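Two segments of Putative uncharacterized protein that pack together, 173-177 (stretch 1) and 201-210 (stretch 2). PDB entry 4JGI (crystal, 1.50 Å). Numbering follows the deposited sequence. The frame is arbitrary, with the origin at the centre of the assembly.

Stretch 1 173-177: LKVII
Stretch 2 201-210: DGVKICQRWV

Residues 174-177 form a β-strand (phi/psi near -115/135) and residues 201-209 a helix (near -60/-40) that runs almost antiparallel to it, at 174°, with the axes 10.1 Å apart at closest approach. The register is marked by CA of Lys174 lying 7.8 Å from CA of Trp209, and CA of Ile176 lying 7.7 Å from CA of Gly202. Within the helix, backbone hydrogen bonds, each from N of residue i+4 to O of residue i, such as Ile205 N to Asp201 O (3.0 Å) and Trp209 N to Ile205 O (3.1 Å), hold the backbone; Val210 leaves helical phi/psi at -104/170.

No hydrogen bond crosses the interface, so the contact rests on packing. Strand alternation points CB of Lys174 and Ile176 toward the helix and that of Val175 away.

The aromatic contact centres on Trp209 (chi1 -76°, chi2 -25°). Lys174 CB sits 3.6 Å from the centroid of its six-membered ring, 12° off the normal, a CH-pi contact that directs this aliphatic methylene at the pi cloud of one face; the lysine chain is m, m, t, t. Ile176 CB meets the ring edge, 3.8 Å from Trp209 CZ3.

Apolar side-chain packing joins Ile176 (t, t) to Ile205 (m, t) and Cys206 (chi1 m) through dispersion between nonpolar surfaces: Ile176 CD1 lies 4.0 Å from Ile205 CG2, and Ile176 CG2 4.2 Å from Cys206 SG. Separately, Ile176 CD1 makes a van der Waals contact with the backbone oxygen Gly202 O at 3.9 Å, where glycine presents only backbone.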

ATOM      1  N   LEU A 173       4.996 -10.710  12.092  1.00 20.74           N
ATOM      2  CA  LEU A 173       4.486  -9.894  10.987  1.00 20.34           C
ATOM      3  C   LEU A 173       3.697  -8.729  11.545  1.00 20.08           C
ATOM      4  O   LEU A 173       3.364  -8.670  12.715  1.00 19.74           O
ATOM      5  CB  LEU A 173       3.665 -10.716  10.028  1.00 20.31           C
ATOM      6  CG  LEU A 173       2.566 -11.541  10.671  1.00 21.85           C
ATOM      7  CD1 LEU A 173       1.334 -10.666  10.884  1.00 21.56           C
ATOM      8  CD2 LEU A 173       2.175 -12.658   9.728  1.00 24.57           C
ATOM      9  N   LYS A 174       3.345  -7.786  10.672  1.00 17.27           N
ATOM     10  CA  LYS A 174       2.530  -6.691  11.037  1.00 16.65           C
ATOM     11  C   LYS A 174       1.190  -6.869  10.306  1.00 16.87           C
ATOM     12  O   LYS A 174       1.189  -7.303   9.167  1.00 18.25           O
ATOM     13  CB  LYS A 174       3.210  -5.427  10.534  1.00 18.56           C
ATOM     14  CG  LYS A 174       4.511  -5.115  11.264  1.00 22.33           C
ATOM     15  CD  LYS A 174       4.252  -4.719  12.682  1.00 28.32           C
ATOM     16  CE  LYS A 174       5.582  -4.392  13.394  1.00 38.69           C
ATOM     17  NZ  LYS A 174       5.208  -3.861  14.706  1.00 46.76           N
ATOM     18  N   VAL A 175       0.115  -6.476  10.941  1.00 15.20           N
ATOM     19  CA  VAL A 175      -1.252  -6.541  10.410  1.00 16.05           C
ATOM     20  C   VAL A 175      -1.786  -5.137  10.244  1.00 16.36           C
ATOM     21  O   VAL A 175      -1.838  -4.367  11.187  1.00 17.91           O
ATOM     22  CB  VAL A 175      -2.210  -7.314  11.284  1.00 16.88           C
ATOM     23  CG1 VAL A 175      -3.593  -7.355  10.680  1.00 18.19           C
ATOM     24  CG2 VAL A 175      -1.673  -8.764  11.449  1.00 19.26           C
ATOM     25  N   ILE A 176      -2.183  -4.795   9.006  1.00 16.36           N
ATOM     26  CA  ILE A 176      -2.835  -3.508   8.715  1.00 15.70           C
ATOM     27  C   ILE A 176      -4.250  -3.808   8.200  1.00 15.17           C
ATOM     28  O   ILE A 176      -4.427  -4.705   7.380  1.00 15.56           O
ATOM     29  CB  ILE A 176      -2.000  -2.626   7.776  1.00 16.60           C
ATOM     30  CG1 ILE A 176      -2.655  -1.246   7.634  1.00 18.28           C
ATOM     31  CG2 ILE A 176      -1.814  -3.250   6.404  1.00 16.90           C
ATOM     32  CD1 ILE A 176      -1.760  -0.260   6.918  1.00 19.90           C
ATOM     33  N   ILE A 177      -5.221  -3.029   8.677  1.00 17.05           N
ATOM     34  CA  ILE A 177      -6.592  -3.173   8.229  1.00 16.77           C
ATOM     35  C   ILE A 177      -7.024  -1.871   7.531  1.00 17.45           C
ATOM     36  O   ILE A 177      -6.555  -0.771   7.821  1.00 18.87           O
ATOM     37  CB  ILE A 177      -7.573  -3.559   9.355  1.00 16.25           C
ATOM     38  CG1 ILE A 177      -7.645  -2.407  10.399  1.00 19.09           C
ATOM     39  CG2 ILE A 177      -7.082  -4.895   9.945  1.00 18.56           C
ATOM     40  CD1 ILE A 177      -8.685  -2.646  11.447  1.00 22.27           C
ATOM     41  N   ASP A 201      -2.091   6.651   2.836  1.00 18.32           N
ATOM     42  CA  ASP A 201      -1.672   6.549   4.227  1.00 21.22           C
ATOM     43  C   ASP A 201      -1.258   5.129   4.577  1.00 22.17           C
ATOM     44  O   ASP A 201      -0.262   4.893   5.265  1.00 19.67           O
ATOM     45  CB  ASP A 201      -2.810   6.975   5.129  1.00 21.86           C
ATOM     46  CG  ASP A 201      -2.467   6.901   6.594  1.00 32.30           C
ATOM     47  OD1 ASP A 201      -1.572   7.658   6.993  1.00 36.55           O
ATOM     48  OD2 ASP A 201      -3.181   6.150   7.341  1.00 34.68           O
ATOM     49  N   GLY A 202      -2.000   4.124   4.055  1.00 18.25           N
ATOM     50  CA  GLY A 202      -1.626   2.742   4.336  1.00 20.45           C
ATOM     51  C   GLY A 202      -0.254   2.396   3.798  1.00 18.06           C
ATOM     52  O   GLY A 202       0.546   1.669   4.447  1.00 18.80           O
ATOM     53  N   VAL A 203       0.101   2.869   2.591  1.00 17.27           N
ATOM     54  CA  VAL A 203       1.424   2.612   2.048  1.00 17.62           C
ATOM     55  C   VAL A 203       2.499   3.241   2.917  1.00 19.05           C
ATOM     56  O   VAL A 203       3.559   2.638   3.131  1.00 18.86           O
ATOM     57  CB  VAL A 203       1.566   3.068   0.600  1.00 20.04           C
ATOM     58  CG1 VAL A 203       2.977   2.950   0.121  1.00 24.65           C
ATOM     59  CG2 VAL A 203       0.645   2.286  -0.275  1.00 22.86           C
ATOM     60  N   LYS A 204       2.225   4.467   3.353  1.00 17.41           N
ATOM     61  CA  LYS A 204       3.129   5.215   4.280  1.00 19.56           C
ATOM     62  C   LYS A 204       3.424   4.353   5.511  1.00 19.18           C
ATOM     63  O   LYS A 204       4.601   4.207   5.903  1.00 19.94           O
ATOM     64  CB  LYS A 204       2.524   6.531   4.729  1.00 20.90           C
ATOM     65  CG  LYS A 204       3.485   7.305   5.669  1.00 23.00           C
ATOM     66  CD  LYS A 204       2.744   8.518   6.262  1.00 29.47           C
ATOM     67  CE  LYS A 204       3.519   9.331   7.292  1.00 48.87           C
ATOM     68  NZ  LYS A 204       3.041  10.749   7.573  1.00 56.12           N
ATOM     69  N   ILE A 205       2.376   3.794   6.083  1.00 18.18           N
ATOM     70  CA  ILE A 205       2.529   2.893   7.251  1.00 17.52           C
ATOM     71  C   ILE A 205       3.406   1.701   6.955  1.00 19.37           C
ATOM     72  O   ILE A 205       4.350   1.340   7.725  1.00 20.78           O
ATOM     73  CB  ILE A 205       1.178   2.515   7.836  1.00 19.68           C
ATOM     74  CG1 ILE A 205       0.426   3.692   8.433  1.00 21.97           C
ATOM     75  CG2 ILE A 205       1.310   1.346   8.818  1.00 20.86           C
ATOM     76  CD1 ILE A 205      -1.051   3.513   8.603  1.00 21.49           C
ATOM     77  N   CYS A 206       3.163   1.074   5.842  1.00 17.29           N
ATOM     78  CA  CYS A 206       3.843  -0.127   5.479  1.00 16.84           C
ATOM     79  C   CYS A 206       5.335   0.130   5.164  1.00 17.99           C
ATOM     80  O   CYS A 206       6.220  -0.651   5.526  1.00 20.56           O
ATOM     81  CB  CYS A 206       3.161  -0.741   4.262  1.00 18.32           C
ATOM     82  SG  CYS A 206       1.547  -1.519   4.582  1.00 20.45           S
ATOM     83  N   GLN A 207       5.576   1.252   4.518  1.00 18.95           N
ATOM     84  CA  GLN A 207       6.971   1.669   4.257  1.00 20.45           C
ATOM     85  C   GLN A 207       7.787   1.900   5.551  1.00 22.58           C
ATOM     86  O   GLN A 207       8.943   1.479   5.610  1.00 23.96           O
ATOM     87  CB  GLN A 207       7.020   2.902   3.389  1.00 21.62           C
ATOM     88  CG  GLN A 207       6.630   2.662   1.945  1.00 22.41           C
ATOM     89  CD  GLN A 207       7.665   1.943   1.052  1.00 23.67           C
ATOM     90  OE1 GLN A 207       8.428   1.064   1.462  1.00 28.64           O
ATOM     91  NE2 GLN A 207       7.665   2.320  -0.219  1.00 25.69           N
ATOM     92  N   ARG A 208       7.148   2.454   6.573  1.00 20.03           N
ATOM     93  CA  ARG A 208       7.771   2.624   7.868  1.00 22.18           C
ATOM     94  C   ARG A 208       8.120   1.285   8.499  1.00 23.35           C
ATOM     95  O   ARG A 208       9.162   1.146   9.155  1.00 25.37           O
ATOM     96  CB  ARG A 208       6.914   3.486   8.820  1.00 21.22           C
ATOM     97  CG  ARG A 208       6.773   4.938   8.383  1.00 26.27           C
ATOM     98  CD  ARG A 208       5.851   5.766   9.190  1.00 28.52           C
ATOM     99  NE  ARG A 208       6.104   7.189   8.896  1.00 26.55           N
ATOM    100  CZ  ARG A 208       5.876   8.198   9.744  1.00 41.90           C
ATOM    101  NH1 ARG A 208       5.198   7.956  10.850  1.00 34.39           N
ATOM    102  NH2 ARG A 208       6.250   9.472   9.455  1.00 32.44           N
ATOM    103  N   TRP A 209       7.224   0.280   8.368  1.00 21.38           N
ATOM    104  CA  TRP A 209       7.543  -1.040   8.940  1.00 21.11           C
ATOM    105  C   TRP A 209       8.684  -1.817   8.286  1.00 25.22           C
ATOM    106  O   TRP A 209       9.343  -2.637   8.925  1.00 33.37           O
ATOM    107  CB  TRP A 209       6.262  -1.834   8.816  1.00 19.47           C
ATOM    108  CG  TRP A 209       5.196  -1.491   9.796  1.00 19.40           C
ATOM    109  CD1 TRP A 209       5.335  -0.924  11.055  1.00 22.74           C
ATOM    110  CD2 TRP A 209       3.813  -1.791   9.656  1.00 19.59           C
ATOM    111  NE1 TRP A 209       4.125  -0.850  11.672  1.00 23.92           N
ATOM    112  CE2 TRP A 209       3.165  -1.367  10.823  1.00 19.56           C
ATOM    113  CE3 TRP A 209       3.030  -2.345   8.616  1.00 16.79           C
ATOM    114  CZ2 TRP A 209       1.802  -1.492  11.021  1.00 19.28           C
ATOM    115  CZ3 TRP A 209       1.681  -2.473   8.828  1.00 19.13           C
ATOM    116  CH2 TRP A 209       1.069  -2.112  10.011  1.00 19.32           C
ATOM    117  N   VAL A 210       8.946  -1.580   7.015  1.00 23.60           N
ATOM    118  CA  VAL A 210       9.924  -2.358   6.313  1.00 25.75           C
ATOM    119  C   VAL A 210      11.231  -1.595   6.111  1.00 35.03           C
ATOM    120  O   VAL A 210      11.273  -0.419   6.387  1.00 31.94           O
ATOM    121  CB  VAL A 210       9.349  -2.998   5.024  1.00 27.25           C
ATOM    122  CG1 VAL A 210       8.060  -3.708   5.388  1.00 28.18           C
ATOM    123  CG2 VAL A 210       9.084  -2.015   3.909  1.00 28.36           C
TER